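Local coordinates for protein amine Dehydrogenase (Pseudomonas putida, PDB 1JMX) that probably serves as the diheme, electron-transferring alpha subunit of a quinohemoprotein amine dehydrogenase, carrying two covalently attached c-type hemes, at residues A[287-292]-A[300-305]; A[191-196]-A[216-221]; A[320-325]-A[335-340]; A[307-312]-A[352-357]. All coordinates share one frame; numbering follows the deposited sequence.

In the fold
Interactions 1, 3 and 4 all belong to one mixed sheet of the third domain, whereas interaction 2 lies in the eight-stranded barrel before it. Interaction 1 is the most buried of the four, an antiparallel ladder with a bulge at one end and aliphatic packing; its Gln290 NE2 reaches Val196 O of interaction 2, 3.1 Å away, and so joins sheet to barrel. Interaction 3 continues the same sheet outward through strands 299-307 and 331-338, and at this surface a salt bridge and long charged side chains take the place of aliphatic packing. Interaction 4 joins the loop 307-312 to the start of segment 352-357 with little buried area; Val357 packs on Val289. Interaction 2 is intermediate, with an aromatic ring between apolar and cationic neighbours.

Interaction 1 (A[287-292]-A[300-305]); sequences LAVQPA and SEITLV
Strands 287-290 and 300-305 form an antiparallel beta hairpin in the E-set-like third domain, with a classic beta bulge where Leu287 and Ala288 both face Val305. Four backbone hydrogen bonds tie the ladder. The straightest is Val305 N to Ala288 O, 174° at the hydrogen and in the carbonyl plane, while Gln290 N meets Thr303 O at 2.8 Å nearly along the C=O axis. On one face, CG1 of Val289, anti to its backbone N, presses on Ile302 CG2 at 3.5 Å, tighter than usual van der Waals contact. Leu304 lies alongside Val289, its CD1 3.7 Å from the same CG1, and Val357 and Leu359 of strand 354-362 touch Val289 from outside the pair. On the other face, the extended Gln290 side chain crosses Val305 obliquely, so that CG2 of Val305 meets its amide carbon CD at 3.8 Å. Both ends of that amide are held beyond the hairpin, OE1 by Arg197 NE and NE2 by Val196 O, which fixes its flip and ties the sheet to the neighbouring barrel. An alanine in place of Gln290 would take away both bonds and the cover over Val305 CG2, and would probably loosen the join between sheet and barrel. Past Gln290 a cis peptide leads into Pro291, whose CD rests 3.5 Å from Glu301 O.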
loop_
_atom_site.group_PDB
_atom_site.type_symbol
_atom_site.label_atom_id
_atom_site.label_comp_id
_atom_site.label_asym_id
_atom_site.label_seq_id
_atom_site.Cartn_x
_atom_site.Cartn_y
_atom_site.Cartn_z
ATOM N N LEU A 287 -36.641 3.648 13.179
ATOM C CA LEU A 287 -35.200 3.597 12.947
ATOM C C LEU A 287 -34.293 3.142 14.084
ATOM O O LEU A 287 -33.537 2.184 13.924
ATOM C CB LEU A 287 -34.692 4.950 12.451
ATOM C CG LEU A 287 -34.866 5.323 10.983
ATOM C CD1 LEU A 287 -34.071 6.598 10.720
ATOM C CD2 LEU A 287 -34.357 4.191 10.093
ATOM N N ALA A 288 -34.327 3.856 15.206
ATOM C CA ALA A 288 -33.462 3.522 16.329
ATOM C C ALA A 288 -33.914 4.068 17.690
ATOM O O ALA A 288 -34.824 4.893 17.774
ATOM C CB ALA A 288 -32.046 4.007 16.026
ATOM N N VAL A 289 -33.289 3.549 18.746
ATOM C CA VAL A 289 -33.531 3.966 20.120
ATOM C C VAL A 289 -32.179 4.572 20.479
ATOM O O VAL A 289 -31.144 3.968 20.202
ATOM C CB VAL A 289 -33.780 2.753 21.064
ATOM C CG1 VAL A 289 -34.329 3.221 22.398
ATOM C CG2 VAL A 289 -34.717 1.758 20.429
ATOM N N GLN A 290 -32.172 5.767 21.056
ATOM C CA GLN A 290 -30.917 6.417 21.420
ATOM C C GLN A 290 -30.996 6.985 22.836
ATOM O O GLN A 290 -31.647 7.996 23.060
ATOM C CB GLN A 290 -30.596 7.549 20.430
ATOM C CG GLN A 290 -30.629 7.140 18.952
ATOM C CD GLN A 290 -30.186 8.254 18.018
ATOM O OE1 GLN A 290 -30.199 9.424 18.381
ATOM N NE2 GLN A 290 -29.777 7.888 16.812
ATOM N N PRO A 291 -30.304 6.363 23.807
ATOM C CA PRO A 291 -29.447 5.172 23.731
ATOM C C PRO A 291 -30.253 3.904 23.546
ATOM O O PRO A 291 -31.471 3.901 23.729
ATOM C CB PRO A 291 -28.764 5.148 25.099
ATOM C CG PRO A 291 -28.854 6.572 25.576
ATOM C CD PRO A 291 -30.233 6.954 25.155
ATOM N N ALA A 292 -29.552 2.819 23.227
ATOM C CA ALA A 292 -30.178 1.521 23.026
ATOM C C ALA A 292 -29.980 0.610 24.240
ATOM O O ALA A 292 -30.045 -0.612 24.129
ATOM C CB ALA A 292 -29.627 0.865 21.772
ATOM N N SER A 300 -33.086 7.430 32.619
ATOM C CA SER A 300 -32.406 7.851 31.399
ATOM C C SER A 300 -33.311 8.498 30.368
ATOM O O SER A 300 -34.467 8.100 30.199
ATOM C CB SER A 300 -31.693 6.655 30.758
ATOM O OG SER A 300 -31.135 6.998 29.501
ATOM N N GLU A 301 -32.765 9.505 29.689
ATOM C CA GLU A 301 -33.483 10.215 28.640
ATOM C C GLU A 301 -33.276 9.408 27.363
ATOM O O GLU A 301 -32.150 9.276 26.879
ATOM C CB GLU A 301 -32.914 11.626 28.473
ATOM C CG GLU A 301 -33.885 12.668 27.875
ATOM C CD GLU A 301 -33.861 12.750 26.350
ATOM O OE1 GLU A 301 -32.810 13.153 25.781
ATOM O OE2 GLU A 301 -34.906 12.440 25.721
ATOM N N ILE A 302 -34.346 8.788 26.882
ATOM C CA ILE A 302 -34.276 8.000 25.669
ATOM C C ILE A 302 -35.078 8.681 24.574
ATOM O O ILE A 302 -36.159 9.211 24.814
ATOM C CB ILE A 302 -34.828 6.592 25.890
ATOM C CG1 ILE A 302 -33.948 5.844 26.882
ATOM C CG2 ILE A 302 -34.895 5.835 24.585
ATOM C CD1 ILE A 302 -34.368 4.405 27.096
ATOM N N THR A 303 -34.528 8.681 23.370
ATOM C CA THR A 303 -35.206 9.275 22.237
ATOM C C THR A 303 -35.338 8.256 21.108
ATOM O O THR A 303 -34.422 7.493 20.833
ATOM C CB THR A 303 -34.523 10.583 21.773
ATOM O OG1 THR A 303 -34.406 10.594 20.345
ATOM C CG2 THR A 303 -33.161 10.762 22.419
ATOM N N LEU A 304 -36.540 8.173 20.548
ATOM C CA LEU A 304 -36.842 7.257 19.457
ATOM C C LEU A 304 -36.790 8.017 18.142
ATOM O O LEU A 304 -37.302 9.131 18.033
ATOM C CB LEU A 304 -38.226 6.624 19.650
ATOM C CG LEU A 304 -38.424 5.629 20.803
ATOM C CD1 LEU A 304 -37.412 4.491 20.683
ATOM C CD2 LEU A 304 -38.288 6.324 22.151
ATOM N N VAL A 305 -36.130 7.424 17.155
ATOM C CA VAL A 305 -35.988 8.043 15.842
ATOM C C VAL A 305 -36.768 7.195 14.854
ATOM O O VAL A 305 -36.798 5.966 14.974
ATOM C CB VAL A 305 -34.497 8.099 15.408
ATOM C CG1 VAL A 305 -34.326 9.006 14.198
ATOM C CG2 VAL A 305 -33.628 8.571 16.561
#

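Interaction 2 (A[191-196]-A[216-221]); sequences LAKGDV and GAYADG
The Tyr218 ring is the densely packed part of this contact, held between two residues of segment 191-196. Val196 CG2 sits over the centre of one face, 4.0 Å from the centroid, in a CH-pi contact; it is anti to the backbone N. Over the opposite face Lys193 NZ makes a cation-pi interaction, 3.6 Å from the centroid and 13° off the normal. With CG anti to the backbone N (chi1 175°), Lys193 CG comes to 3.6 Å from Tyr218 CE1, and bends at chi2 and chi4 then curl the amine back above the ring. Gly194 O lies at the ring edge, in its plane. Beyond the segments, Phe224 meets the tyrosine with its ring nearly perpendicular, and Leu274 and Met190 also touch it. The Asp220 side is looser and more exposed. Its OD1 stays 4.5 Å from Lys193 NZ, beyond salt-bridge range although the charges are opposite, and OD2 bonds to the backbone N of Thr222. On the backbone, Ala219 N donates to Asp195 O at 2.9 Å, bent to 146° and well above the carbonyl plane. Val196 and Tyr218 form a non-hydrogen-bonded antiparallel pair, and a type I turn from Tyr218 to Gly221 then leads the chain out of strand 209-218, as expected for neighbouring strands of an up-and-down antiparallel beta barrel.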
loop_
_atom_site.group_PDB
_atom_site.type_symbol
_atom_site.label_atom_id
_atom_site.label_comp_id
_atom_site.label_asym_id
_atom_site.label_seq_id
_atom_site.Cartn_x
_atom_site.Cartn_y
_atom_site.Cartn_z
ATOM N N LEU A 191 -18.175 7.024 15.565
ATOM C CA LEU A 191 -17.270 6.391 16.523
ATOM C C LEU A 191 -16.562 7.459 17.348
ATOM O O LEU A 191 -16.098 8.462 16.810
ATOM C CB LEU A 191 -16.241 5.548 15.768
ATOM C CG LEU A 191 -16.117 4.046 16.024
ATOM C CD1 LEU A 191 -17.466 3.359 16.142
ATOM C CD2 LEU A 191 -15.329 3.462 14.872
ATOM N N ALA A 192 -16.532 7.262 18.660
ATOM C CA ALA A 192 -15.895 8.192 19.586
ATOM C C ALA A 192 -16.582 9.555 19.711
ATOM O O ALA A 192 -16.043 10.465 20.350
ATOM C CB ALA A 192 -14.423 8.365 19.240
ATOM N N LYS A 193 -17.752 9.704 19.096
ATOM C CA LYS A 193 -18.502 10.957 19.186
ATOM C C LYS A 193 -19.925 10.708 19.691
ATOM O O LYS A 193 -20.414 11.410 20.578
ATOM C CB LYS A 193 -18.524 11.691 17.849
ATOM C CG LYS A 193 -19.393 12.948 17.854
ATOM C CD LYS A 193 -18.934 13.941 18.902
ATOM C CE LYS A 193 -19.839 15.151 18.957
ATOM N NZ LYS A 193 -19.915 15.812 17.635
ATOM N N GLY A 194 -20.592 9.712 19.121
ATOM C CA GLY A 194 -21.927 9.387 19.571
ATOM C C GLY A 194 -23.011 9.385 18.522
ATOM O O GLY A 194 -22.764 9.634 17.343
ATOM N N ASP A 195 -24.231 9.129 18.991
ATOM C CA ASP A 195 -25.413 9.071 18.147
ATOM C C ASP A 195 -25.764 10.401 17.516
ATOM O O ASP A 195 -25.384 11.457 18.004
ATOM C CB ASP A 195 -26.611 8.546 18.942
ATOM C CG ASP A 195 -26.510 7.064 19.245
ATOM O OD1 ASP A 195 -27.003 6.626 20.308
ATOM O OD2 ASP A 195 -25.948 6.321 18.413
ATOM N N VAL A 196 -26.479 10.323 16.403
ATOM C CA VAL A 196 -26.908 11.490 15.659
ATOM C C VAL A 196 -28.278 11.147 15.078
ATOM O O VAL A 196 -28.570 9.984 14.795
ATOM C CB VAL A 196 -25.894 11.837 14.520
ATOM C CG1 VAL A 196 -25.985 10.844 13.389
ATOM C CG2 VAL A 196 -26.112 13.244 14.012
ATOM N N GLY A 216 -30.369 18.350 12.355
ATOM C CA GLY A 216 -30.375 17.435 13.478
ATOM C C GLY A 216 -29.346 17.776 14.533
ATOM O O GLY A 216 -28.913 18.922 14.652
ATOM N N ALA A 217 -28.960 16.776 15.313
ATOM C CA ALA A 217 -27.974 16.969 16.364
ATOM C C ALA A 217 -27.498 15.627 16.862
ATOM O O ALA A 217 -28.091 14.593 16.555
ATOM C CB ALA A 217 -28.581 17.759 17.519
ATOM N N TYR A 218 -26.394 15.649 17.604
ATOM C CA TYR A 218 -25.839 14.443 18.198
ATOM C C TYR A 218 -26.517 14.272 19.545
ATOM O O TYR A 218 -27.182 15.192 20.030
ATOM C CB TYR A 218 -24.334 14.577 18.392
ATOM C CG TYR A 218 -23.532 14.450 17.118
ATOM C CD1 TYR A 218 -22.993 13.221 16.737
ATOM C CD2 TYR A 218 -23.273 15.561 16.318
ATOM C CE1 TYR A 218 -22.211 13.101 15.597
ATOM C CE2 TYR A 218 -22.488 15.455 15.178
ATOM C CZ TYR A 218 -21.961 14.221 14.822
ATOM O OH TYR A 218 -21.183 14.108 13.688
ATOM N N ALA A 219 -26.355 13.097 20.143
ATOM C CA ALA A 219 -26.958 12.814 21.435
ATOM C C ALA A 219 -26.413 13.735 22.529
ATOM O O ALA A 219 -27.105 13.995 23.519
ATOM C CB ALA A 219 -26.740 11.361 21.809
ATOM N N ASP A 220 -25.204 14.263 22.327
ATOM C CA ASP A 220 -24.581 15.150 23.311
ATOM C C ASP A 220 -24.960 16.634 23.174
ATOM O O ASP A 220 -24.417 17.492 23.884
ATOM C CB ASP A 220 -23.056 14.994 23.281
ATOM C CG ASP A 220 -22.433 15.557 22.023
ATOM O OD1 ASP A 220 -21.187 15.655 21.963
ATOM O OD2 ASP A 220 -23.186 15.902 21.092
ATOM N N GLY A 221 -25.848 16.944 22.235
ATOM C CA GLY A 221 -26.274 18.324 22.055
ATOM C C GLY A 221 -25.564 19.145 20.990
ATOM O O GLY A 221 -25.986 20.275 20.711
#

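Interaction 3 (A[320-325]-A[335-340]); sequences EVTEVL and KARAAA
Backbone hydrogen bonds come first, in an antiparallel hairpin interrupted by a classic beta bulge at which Thr322 and Glu323 both face Lys335. Before the bulge, Glu320 and Arg337 exchange two bonds in the carbonyl planes, Glu320 N to Arg337 O measuring 2.7 Å. At the bulge, Lys335 O takes the N-H of Thr322 at 2.8 Å and, weakly, both the N-H of Glu323 and the Thr322 hydroxyl, whereas Lys335 N donates to Glu323 O. Three donors thus converge on a single carbonyl, which would probably polarise it. The charged contact is a salt bridge from Glu320 OE1 to Arg337 NH1, also 2.7 Å. The two side chains run side by side, CG of each anti to its backbone N (chi1 180° and -171°), but carboxylate and guanidinium planes stand 88° apart, so this is a one-atom grip and not a flat two-pronged pair. Van der Waals packing sets Thr322 and Leu325 against the charged side chains: Thr322 CG2 lies over one guanidinium face toward its rim, 3.2 Å from Arg337 NH2, while OG1 approaches Lys335 CB at 3.3 Å. A glycine in place of Thr322 would remove the methyl and the weak hydroxyl bond, and would probably leave the guanidinium less firmly held. Farther along, Leu325 CD1 packs 3.9 Å from Lys335 NZ. Strand 319-327 is outermost in the sheet within this chain; strand 331-338 separates it from strand 299-307, whose Glu299 touches Thr322, Lys335 and Arg337 and whose Ser300 bonds to the Ala336 backbone.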
loop_
_atom_site.group_PDB
_atom_site.type_symbol
_atom_site.label_atom_id
_atom_site.label_comp_id
_atom_site.label_asym_id
_atom_site.label_seq_id
_atom_site.Cartn_x
_atom_site.Cartn_y
_atom_site.Cartn_z
ATOM N N GLU A 320 -40.153 1.873 32.584
ATOM C CA GLU A 320 -41.223 2.851 32.752
ATOM C C GLU A 320 -40.998 4.184 32.037
ATOM O O GLU A 320 -39.958 4.820 32.218
ATOM C CB GLU A 320 -41.422 3.124 34.248
ATOM C CG GLU A 320 -42.517 4.139 34.556
ATOM C CD GLU A 320 -42.626 4.474 36.042
ATOM O OE1 GLU A 320 -41.614 4.325 36.770
ATOM O OE2 GLU A 320 -43.726 4.903 36.474
ATOM N N VAL A 321 -41.979 4.607 31.240
ATOM C CA VAL A 321 -41.892 5.888 30.535
ATOM C C VAL A 321 -42.450 6.934 31.496
ATOM O O VAL A 321 -43.666 7.060 31.652
ATOM C CB VAL A 321 -42.726 5.874 29.238
ATOM C CG1 VAL A 321 -42.540 7.177 28.487
ATOM C CG2 VAL A 321 -42.329 4.684 28.371
ATOM N N THR A 322 -41.561 7.679 32.143
ATOM C CA THR A 322 -41.966 8.679 33.132
ATOM C C THR A 322 -42.363 10.081 32.654
ATOM O O THR A 322 -43.083 10.782 33.369
ATOM C CB THR A 322 -40.899 8.825 34.254
ATOM O OG1 THR A 322 -39.785 9.588 33.776
ATOM C CG2 THR A 322 -40.402 7.465 34.687
ATOM N N GLU A 323 -41.897 10.501 31.477
ATOM C CA GLU A 323 -42.222 11.840 30.962
ATOM C C GLU A 323 -41.856 11.975 29.482
ATOM O O GLU A 323 -40.673 12.036 29.143
ATOM C CB GLU A 323 -41.464 12.920 31.766
ATOM C CG GLU A 323 -42.351 14.014 32.396
ATOM C CD GLU A 323 -42.285 15.381 31.683
ATOM O OE1 GLU A 323 -43.005 15.594 30.673
ATOM O OE2 GLU A 323 -41.540 16.269 32.167
ATOM N N VAL A 324 -42.862 12.013 28.608
ATOM C CA VAL A 324 -42.623 12.167 27.168
ATOM C C VAL A 324 -42.284 13.638 26.891
ATOM O O VAL A 324 -43.175 14.469 26.648
ATOM C CB VAL A 324 -43.855 11.741 26.322
ATOM C CG1 VAL A 324 -43.580 11.958 24.832
ATOM C CG2 VAL A 324 -44.201 10.277 26.587
ATOM N N LEU A 325 -40.984 13.932 26.919
ATOM C CA LEU A 325 -40.458 15.280 26.720
ATOM C C LEU A 325 -40.786 15.901 25.375
ATOM O O LEU A 325 -40.710 17.125 25.219
ATOM C CB LEU A 325 -38.940 15.273 26.898
ATOM C CG LEU A 325 -38.415 14.501 28.108
ATOM C CD1 LEU A 325 -36.912 14.696 28.231
ATOM C CD2 LEU A 325 -39.110 14.991 29.364
ATOM N N LYS A 335 -38.428 10.354 29.139
ATOM C CA LYS A 335 -37.635 10.057 30.313
ATOM C C LYS A 335 -38.097 8.661 30.673
ATOM O O LYS A 335 -39.297 8.378 30.646
ATOM C CB LYS A 335 -37.965 11.021 31.448
ATOM C CG LYS A 335 -36.904 11.054 32.515
ATOM C CD LYS A 335 -35.700 11.850 32.042
ATOM C CE LYS A 335 -36.041 13.341 31.914
ATOM N NZ LYS A 335 -34.855 14.168 31.512
ATOM N N ALA A 336 -37.156 7.769 30.938
ATOM C CA ALA A 336 -37.526 6.410 31.284
ATOM C C ALA A 336 -36.840 6.010 32.563
ATOM O O ALA A 336 -35.852 6.623 32.976
ATOM C CB ALA A 336 -37.158 5.454 30.169
ATOM N N ARG A 337 -37.369 4.969 33.186
ATOM C CA ARG A 337 -36.815 4.470 34.431
ATOM C C ARG A 337 -37.009 2.975 34.445
ATOM O O ARG A 337 -38.101 2.498 34.194
ATOM C CB ARG A 337 -37.548 5.085 35.630
ATOM C CG ARG A 337 -36.905 4.792 36.977
ATOM C CD ARG A 337 -37.759 5.326 38.125
ATOM N NE ARG A 337 -38.192 6.707 37.892
ATOM C CZ ARG A 337 -39.462 7.113 37.938
ATOM N NH1 ARG A 337 -40.438 6.250 38.214
ATOM N NH2 ARG A 337 -39.765 8.382 37.692
ATOM N N ALA A 338 -35.931 2.242 34.693
ATOM C CA ALA A 338 -35.995 0.788 34.768
ATOM C C ALA A 338 -35.976 0.431 36.249
ATOM O O ALA A 338 -35.284 1.078 37.042
ATOM C CB ALA A 338 -34.803 0.158 34.052
ATOM N N ALA A 339 -36.784 -0.552 36.630
ATOM C CA ALA A 339 -36.845 -0.984 38.022
ATOM C C ALA A 339 -35.546 -1.689 38.343
ATOM O O ALA A 339 -34.924 -2.279 37.452
ATOM C CB ALA A 339 -38.020 -1.934 38.228
ATOM N N ALA A 340 -35.117 -1.618 39.601
ATOM C CA ALA A 340 -33.886 -2.291 40.007
ATOM C C ALA A 340 -34.106 -3.800 39.879
ATOM O O ALA A 340 -33.155 -4.591 39.869
ATOM C CB ALA A 340 -33.533 -1.921 41.450
#

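Interaction 4 (A[307-312]-A[352-357]); sequences SGLAGK and GTLKGV
This is a contact in the third domain between the loop 307-312, which links strands 299-307 and 313-314, and the stretch of chain entering strand 354-362. It has one polar and one apolar point. At the polar end Gly352 N donates to Lys312 O at 3.0 Å; the bond is straight at the hydrogen, 163°, but the donor stands 55° out of the carbonyl plane. Beside it the two chains come so close that Gly311 CA and Gly352 CA are 3.7 Å apart. A side chain on Gly311 would clash with Gly352 CA, and one on Gly352 would run into Ala310 O, so a CB at either position would probably not fit without the backbone moving. At the apolar end Leu354 points toward the loop, and its CD1 meets Leu309 CD2 at 3.8 Å, the two side chains crossing at about a right angle. The same CD1 lies 3.6 Å from Gly308 O. Leu309 also touches Leu286 of strand 285-295, which places its end against the sheet. Across 210 Å² of buried surface, the close glycine backbones and the Leu309-Leu354 pair share the contact about equally, so that main-chain approach and aliphatic packing both count, with a single backbone bond between them.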
loop_
_atom_site.group_PDB
_atom_site.type_symbol
_atom_site.label_atom_id
_atom_site.label_comp_id
_atom_site.label_asym_id
_atom_site.label_seq_id
_atom_site.Cartn_x
_atom_site.Cartn_y
_atom_site.Cartn_z
ATOM N N SER A 307 -39.893 7.237 11.251
ATOM C CA SER A 307 -40.787 7.885 10.309
ATOM C C SER A 307 -42.226 7.436 10.556
ATOM O O SER A 307 -42.501 6.241 10.680
ATOM C CB SER A 307 -40.362 7.551 8.876
ATOM O OG SER A 307 -41.219 8.165 7.927
ATOM N N GLY A 308 -43.137 8.406 10.632
ATOM C CA GLY A 308 -44.541 8.105 10.859
ATOM C C GLY A 308 -44.810 7.542 12.243
ATOM O O GLY A 308 -45.570 6.577 12.393
ATOM N N LEU A 309 -44.181 8.138 13.252
ATOM C CA LEU A 309 -44.352 7.692 14.634
ATOM C C LEU A 309 -45.650 8.224 15.238
ATOM O O LEU A 309 -45.840 9.436 15.378
ATOM C CB LEU A 309 -43.159 8.125 15.501
ATOM C CG LEU A 309 -41.766 7.602 15.127
ATOM C CD1 LEU A 309 -40.744 8.101 16.135
ATOM C CD2 LEU A 309 -41.768 6.080 15.068
ATOM N N ALA A 310 -46.553 7.312 15.566
ATOM C CA ALA A 310 -47.826 7.685 16.173
ATOM C C ALA A 310 -48.222 6.580 17.138
ATOM O O ALA A 310 -48.129 5.379 16.824
ATOM C CB ALA A 310 -48.905 7.882 15.117
ATOM N N GLY A 311 -48.638 6.991 18.328
ATOM C CA GLY A 311 -49.031 6.025 19.326
ATOM C C GLY A 311 -48.311 6.264 20.625
ATOM O O GLY A 311 -47.635 7.277 20.819
ATOM N N LYS A 312 -48.465 5.309 21.526
ATOM C CA LYS A 312 -47.843 5.406 22.827
ATOM C C LYS A 312 -46.629 4.491 22.866
ATOM O O LYS A 312 -46.699 3.327 22.452
ATOM C CB LYS A 312 -48.855 5.015 23.908
ATOM C CG LYS A 312 -48.340 5.149 25.323
ATOM C CD LYS A 312 -48.735 3.927 26.145
ATOM C CE LYS A 312 -48.172 2.635 25.532
ATOM N NZ LYS A 312 -48.386 1.429 26.402
ATOM N N GLY A 352 -46.920 2.769 19.514
ATOM C CA GLY A 352 -48.219 2.397 18.986
ATOM C C GLY A 352 -48.029 0.952 18.566
ATOM O O GLY A 352 -47.582 0.124 19.375
ATOM N N THR A 353 -48.330 0.643 17.304
ATOM C CA THR A 353 -48.150 -0.715 16.796
ATOM C C THR A 353 -46.787 -0.914 16.118
ATOM O O THR A 353 -46.398 -2.054 15.833
ATOM C CB THR A 353 -49.309 -1.158 15.848
ATOM O OG1 THR A 353 -49.662 -0.088 14.952
ATOM C CG2 THR A 353 -50.539 -1.569 16.669
ATOM N N LEU A 354 -46.058 0.186 15.896
ATOM C CA LEU A 354 -44.720 0.148 15.278
ATOM C C LEU A 354 -43.640 -0.464 16.177
ATOM O O LEU A 354 -43.327 0.070 17.244
ATOM C CB LEU A 354 -44.251 1.555 14.875
ATOM C CG LEU A 354 -44.667 2.169 13.535
ATOM C CD1 LEU A 354 -43.958 3.511 13.357
ATOM C CD2 LEU A 354 -44.309 1.218 12.405
ATOM N N LYS A 355 -43.054 -1.567 15.709
ATOM C CA LYS A 355 -41.984 -2.272 16.418
ATOM C C LYS A 355 -40.789 -2.241 15.473
ATOM O O LYS A 355 -40.898 -1.716 14.358
ATOM C CB LYS A 355 -42.377 -3.731 16.659
ATOM C CG LYS A 355 -43.637 -3.942 17.486
ATOM C CD LYS A 355 -43.320 -4.141 18.963
ATOM C CE LYS A 355 -44.587 -4.507 19.738
ATOM N NZ LYS A 355 -44.321 -4.763 21.186
ATOM N N GLY A 356 -39.660 -2.808 15.899
ATOM C CA GLY A 356 -38.489 -2.824 15.041
ATOM C C GLY A 356 -37.144 -2.743 15.735
ATOM O O GLY A 356 -36.199 -3.420 15.335
ATOM N N VAL A 357 -37.046 -1.910 16.766
ATOM C CA VAL A 357 -35.798 -1.738 17.505
ATOM C C VAL A 357 -35.806 -2.379 18.888
ATOM O O VAL A 357 -36.863 -2.569 19.491
ATOM C CB VAL A 357 -35.449 -0.253 17.654
ATOM C CG1 VAL A 357 -34.844 0.264 16.363
ATOM C CG2 VAL A 357 -36.699 0.548 18.012
#